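Local coordinates for MtN3/saliva family (Thermodesulfovibrio yellowstonii, PDB 4RNG), which probably transports sugars across the membrane, as a bacterial SemiSWEET homologue of the SWEET transporters that assembles from two small helical subunits, at residues C[30-36]-C[83-87]. Sequence-based numbering, arbitrary orientation.
Sequences IYKTKSA and MKIRY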
ATOM      1  N   ILE C  30       0.450 -12.613 -10.676  1.00 24.98           N
ATOM      2  CA  ILE C  30       1.606 -12.484 -11.542  1.00 26.23           C
ATOM      3  C   ILE C  30       2.267 -13.844 -11.717  1.00 29.61           C
ATOM      4  O   ILE C  30       2.614 -14.231 -12.827  1.00 34.29           O
ATOM      5  CB  ILE C  30       2.612 -11.465 -10.976  1.00 24.39           C
ATOM      6  CG1 ILE C  30       1.996 -10.064 -11.017  1.00 20.91           C
ATOM      7  CG2 ILE C  30       3.896 -11.487 -11.775  1.00 24.26           C
ATOM      8  CD1 ILE C  30       2.834  -9.007 -10.339  1.00 30.96           C
ATOM      9  N   TYR C  31       2.380 -14.584 -10.617  1.00 30.84           N
ATOM     10  CA  TYR C  31       2.991 -15.910 -10.619  1.00 27.22           C
ATOM     11  C   TYR C  31       2.218 -16.937 -11.430  1.00 31.31           C
ATOM     12  O   TYR C  31       2.800 -17.746 -12.160  1.00 26.32           O
ATOM     13  CB  TYR C  31       3.109 -16.447  -9.205  1.00 21.29           C
ATOM     14  CG  TYR C  31       3.655 -17.842  -9.185  1.00 30.64           C
ATOM     15  CD1 TYR C  31       4.967 -18.099  -9.534  1.00 34.58           C
ATOM     16  CD2 TYR C  31       2.832 -18.916  -8.879  1.00 29.21           C
ATOM     17  CE1 TYR C  31       5.462 -19.382  -9.530  1.00 38.77           C
ATOM     18  CE2 TYR C  31       3.314 -20.206  -8.874  1.00 31.38           C
ATOM     19  CZ  TYR C  31       4.632 -20.435  -9.203  1.00 38.65           C
ATOM     20  OH  TYR C  31       5.129 -21.722  -9.207  1.00 42.40           O
ATOM     21  N   LYS C  32       0.904 -16.909 -11.290  1.00 30.49           N
ATOM     22  CA  LYS C  32       0.079 -17.902 -11.936  1.00 33.42           C
ATOM     23  C   LYS C  32       0.058 -17.646 -13.438  1.00 35.71           C
ATOM     24  O   LYS C  32       0.118 -18.587 -14.224  1.00 38.96           O
ATOM     25  CB  LYS C  32      -1.326 -17.882 -11.343  1.00 39.05           C
ATOM     26  CG  LYS C  32      -2.367 -18.680 -12.116  1.00 51.64           C
ATOM     27  CD  LYS C  32      -3.713 -18.613 -11.400  1.00 54.83           C
ATOM     28  CE  LYS C  32      -4.813 -19.306 -12.181  1.00 57.82           C
ATOM     29  NZ  LYS C  32      -6.122 -19.221 -11.465  1.00 57.51           N
ATOM     30  N   THR C  33       0.027 -16.377 -13.833  1.00 30.19           N
ATOM     31  CA  THR C  33      -0.052 -16.035 -15.254  1.00 30.12           C
ATOM     32  C   THR C  33       1.304 -15.715 -15.872  1.00 34.96           C
ATOM     33  O   THR C  33       1.416 -15.607 -17.090  1.00 33.05           O
ATOM     34  CB  THR C  33      -0.965 -14.834 -15.500  1.00 30.00           C
ATOM     35  OG1 THR C  33      -0.366 -13.652 -14.947  1.00 31.13           O
ATOM     36  CG2 THR C  33      -2.331 -15.072 -14.875  1.00 27.99           C
ATOM     37  N   LYS C  34       2.329 -15.555 -15.038  1.00 36.17           N
ATOM     38  CA  LYS C  34       3.677 -15.257 -15.529  1.00 37.72           C
ATOM     39  C   LYS C  34       3.727 -13.969 -16.369  1.00 41.28           C
ATOM     40  O   LYS C  34       4.542 -13.837 -17.281  1.00 51.46           O
ATOM     41  CB  LYS C  34       4.202 -16.443 -16.367  1.00 44.57           C
ATOM     42  CG  LYS C  34       4.063 -17.812 -15.694  1.00 44.56           C
ATOM     43  CD  LYS C  34       5.148 -17.985 -14.649  1.00 50.23           C
ATOM     44  CE  LYS C  34       4.999 -19.281 -13.874  1.00 54.69           C
ATOM     45  NZ  LYS C  34       5.914 -19.263 -12.697  1.00 57.04           N
ATOM     46  N   SER C  35       2.844 -13.024 -16.074  1.00 35.85           N
ATOM     47  CA  SER C  35       2.828 -11.764 -16.803  1.00 38.67           C
ATOM     48  C   SER C  35       2.486 -10.609 -15.868  1.00 39.76           C
ATOM     49  O   SER C  35       1.659 -10.758 -14.977  1.00 44.84           O
ATOM     50  CB  SER C  35       1.833 -11.815 -17.961  1.00 40.77           C
ATOM     51  OG  SER C  35       0.511 -11.741 -17.476  1.00 43.83           O
ATOM     52  N   ALA C  36       3.135  -9.467 -16.053  1.00 32.90           N
ATOM     53  CA  ALA C  36       2.860  -8.322 -15.200  1.00 35.13           C
ATOM     54  C   ALA C  36       2.955  -7.037 -16.015  1.00 29.17           C
ATOM     55  O   ALA C  36       3.237  -5.966 -15.488  1.00 28.76           O
ATOM     56  CB  ALA C  36       3.819  -8.290 -13.988  1.00 21.63           C
ATOM     57  N   MET C  83       9.221 -10.418  -9.600  1.00 18.74           N
ATOM     58  CA  MET C  83       8.448 -11.053 -10.665  1.00 19.46           C
ATOM     59  C   MET C  83       8.112 -10.115 -11.831  1.00 26.40           C
ATOM     60  O   MET C  83       7.988 -10.557 -12.985  1.00 21.17           O
ATOM     61  CB  MET C  83       7.163 -11.663 -10.112  1.00 37.81           C
ATOM     62  CG  MET C  83       7.342 -13.042  -9.505  1.00 42.15           C
ATOM     63  SD  MET C  83       5.777 -13.750  -8.975  1.00 37.39           S
ATOM     64  CE  MET C  83       5.309 -12.585  -7.680  1.00 22.20           C
ATOM     65  N   LYS C  84       7.947  -8.830 -11.532  1.00 24.79           N
ATOM     66  CA  LYS C  84       7.806  -7.833 -12.583  1.00 27.40           C
ATOM     67  C   LYS C  84       9.062  -7.841 -13.473  1.00 32.03           C
ATOM     68  O   LYS C  84       8.958  -7.858 -14.701  1.00 28.01           O
ATOM     69  CB  LYS C  84       7.561  -6.452 -11.985  1.00 23.51           C
ATOM     70  CG  LYS C  84       7.522  -5.315 -12.997  1.00 24.53           C
ATOM     71  CD  LYS C  84       6.253  -5.314 -13.842  1.00 28.83           C
ATOM     72  CE  LYS C  84       6.165  -4.034 -14.674  1.00 20.87           C
ATOM     73  NZ  LYS C  84       5.378  -4.214 -15.910  1.00 21.78           N
ATOM     74  N   ILE C  85      10.243  -7.875 -12.854  1.00 33.06           N
ATOM     75  CA  ILE C  85      11.495  -7.941 -13.613  1.00 29.52           C
ATOM     76  C   ILE C  85      11.712  -9.297 -14.292  1.00 31.01           C
ATOM     77  O   ILE C  85      12.137  -9.350 -15.445  1.00 35.58           O
ATOM     78  CB  ILE C  85      12.713  -7.648 -12.714  1.00 28.01           C
ATOM     79  CG1 ILE C  85      12.596  -6.251 -12.105  1.00 23.98           C
ATOM     80  CG2 ILE C  85      14.006  -7.717 -13.510  1.00 33.97           C
ATOM     81  CD1 ILE C  85      13.609  -5.974 -11.041  1.00 18.20           C
ATOM     82  N   ARG C  86      11.376 -10.386 -13.603  1.00 30.96           N
ATOM     83  CA  ARG C  86      11.519 -11.735 -14.161  1.00 29.98           C
ATOM     84  C   ARG C  86      10.635 -12.019 -15.361  1.00 35.85           C
ATOM     85  O   ARG C  86      11.091 -12.639 -16.314  1.00 40.64           O
ATOM     86  CB  ARG C  86      11.247 -12.796 -13.095  1.00 36.08           C
ATOM     87  CG  ARG C  86      11.099 -14.209 -13.657  1.00 42.12           C
ATOM     88  CD  ARG C  86      11.074 -15.269 -12.558  1.00 48.76           C
ATOM     89  NE  ARG C  86      10.753 -16.593 -13.092  1.00 55.57           N
ATOM     90  CZ  ARG C  86      11.630 -17.458 -13.591  1.00 58.73           C
ATOM     91  NH1 ARG C  86      12.914 -17.147 -13.648  1.00 65.86           N
ATOM     92  NH2 ARG C  86      11.212 -18.638 -14.040  1.00 53.88           N
ATOM     93  N   TYR C  87       9.389 -11.550 -15.340  1.00 35.53           N
ATOM     94  CA  TYR C  87       8.455 -11.863 -16.418  1.00 30.02           C
ATOM     95  C   TYR C  87       8.388 -10.786 -17.472  1.00 31.99           C
ATOM     96  O   TYR C  87       7.720 -10.947 -18.489  1.00 43.78           O
ATOM     97  CB  TYR C  87       7.063 -12.135 -15.846  1.00 36.15           C
ATOM     98  CG  TYR C  87       7.037 -13.326 -14.914  1.00 39.23           C
ATOM     99  CD1 TYR C  87       7.685 -14.508 -15.262  1.00 39.13           C
ATOM    100  CD2 TYR C  87       6.419 -13.260 -13.672  1.00 39.45           C
ATOM    101  CE1 TYR C  87       7.683 -15.605 -14.419  1.00 42.33           C
ATOM    102  CE2 TYR C  87       6.422 -14.354 -12.807  1.00 39.68           C
ATOM    103  CZ  TYR C  87       7.054 -15.522 -13.191  1.00 45.32           C
ATOM    104  OH  TYR C  87       7.053 -16.613 -12.351  1.00 49.56           O
TER
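Y87 lays its ring against the turn that ends helix 23-33, with the backbone of K34 on one face and CG of its neighbour R86 on the opposite face. CA of K34 stands 3.8 Å from the ring centroid and 7° off the ring normal, a CH-pi contact. K34 is the first residue to leave the helix, and its positive phi (58°) turns the chain. Its long side chain bends at chi2 (-77°) and follows the ring, CD lying 3.4 Å from CZ of Y87, until NZ of K34 donates a hydrogen bond of 2.9 Å to OH of Y87. Tyrosine suits this place by offering a broad apolar face and a polar end. At the ring's edge, CG2 of I30 packs 3.6 Å from CD2 of Y87; I30 is buried, and its branched CB sets this methyl against CB of M83 as well. The flexible thioether of M83 brings SD to CB of Y31 (3.8 Å), near the plane of that ring. Beyond the turn, small A36 lets the K84 chain pass alongside, and NZ of K84 donates to the carbonyl O of A36 at 2.8 Å, from above the carbonyl plane. V39 O gives the same ammonium a second, weak bond, while S35 OG is hydrogen-bonded to D38 OD1 of the second subunit. The contact closes one end of the SemiSWEET three-helix bundle, joining its first and last transmembrane helices. Two lysine bonds to neutral oxygens tie them, with apolar contacts between; the positive charge of K34 would probably make the Y87 phenol somewhat more acidic.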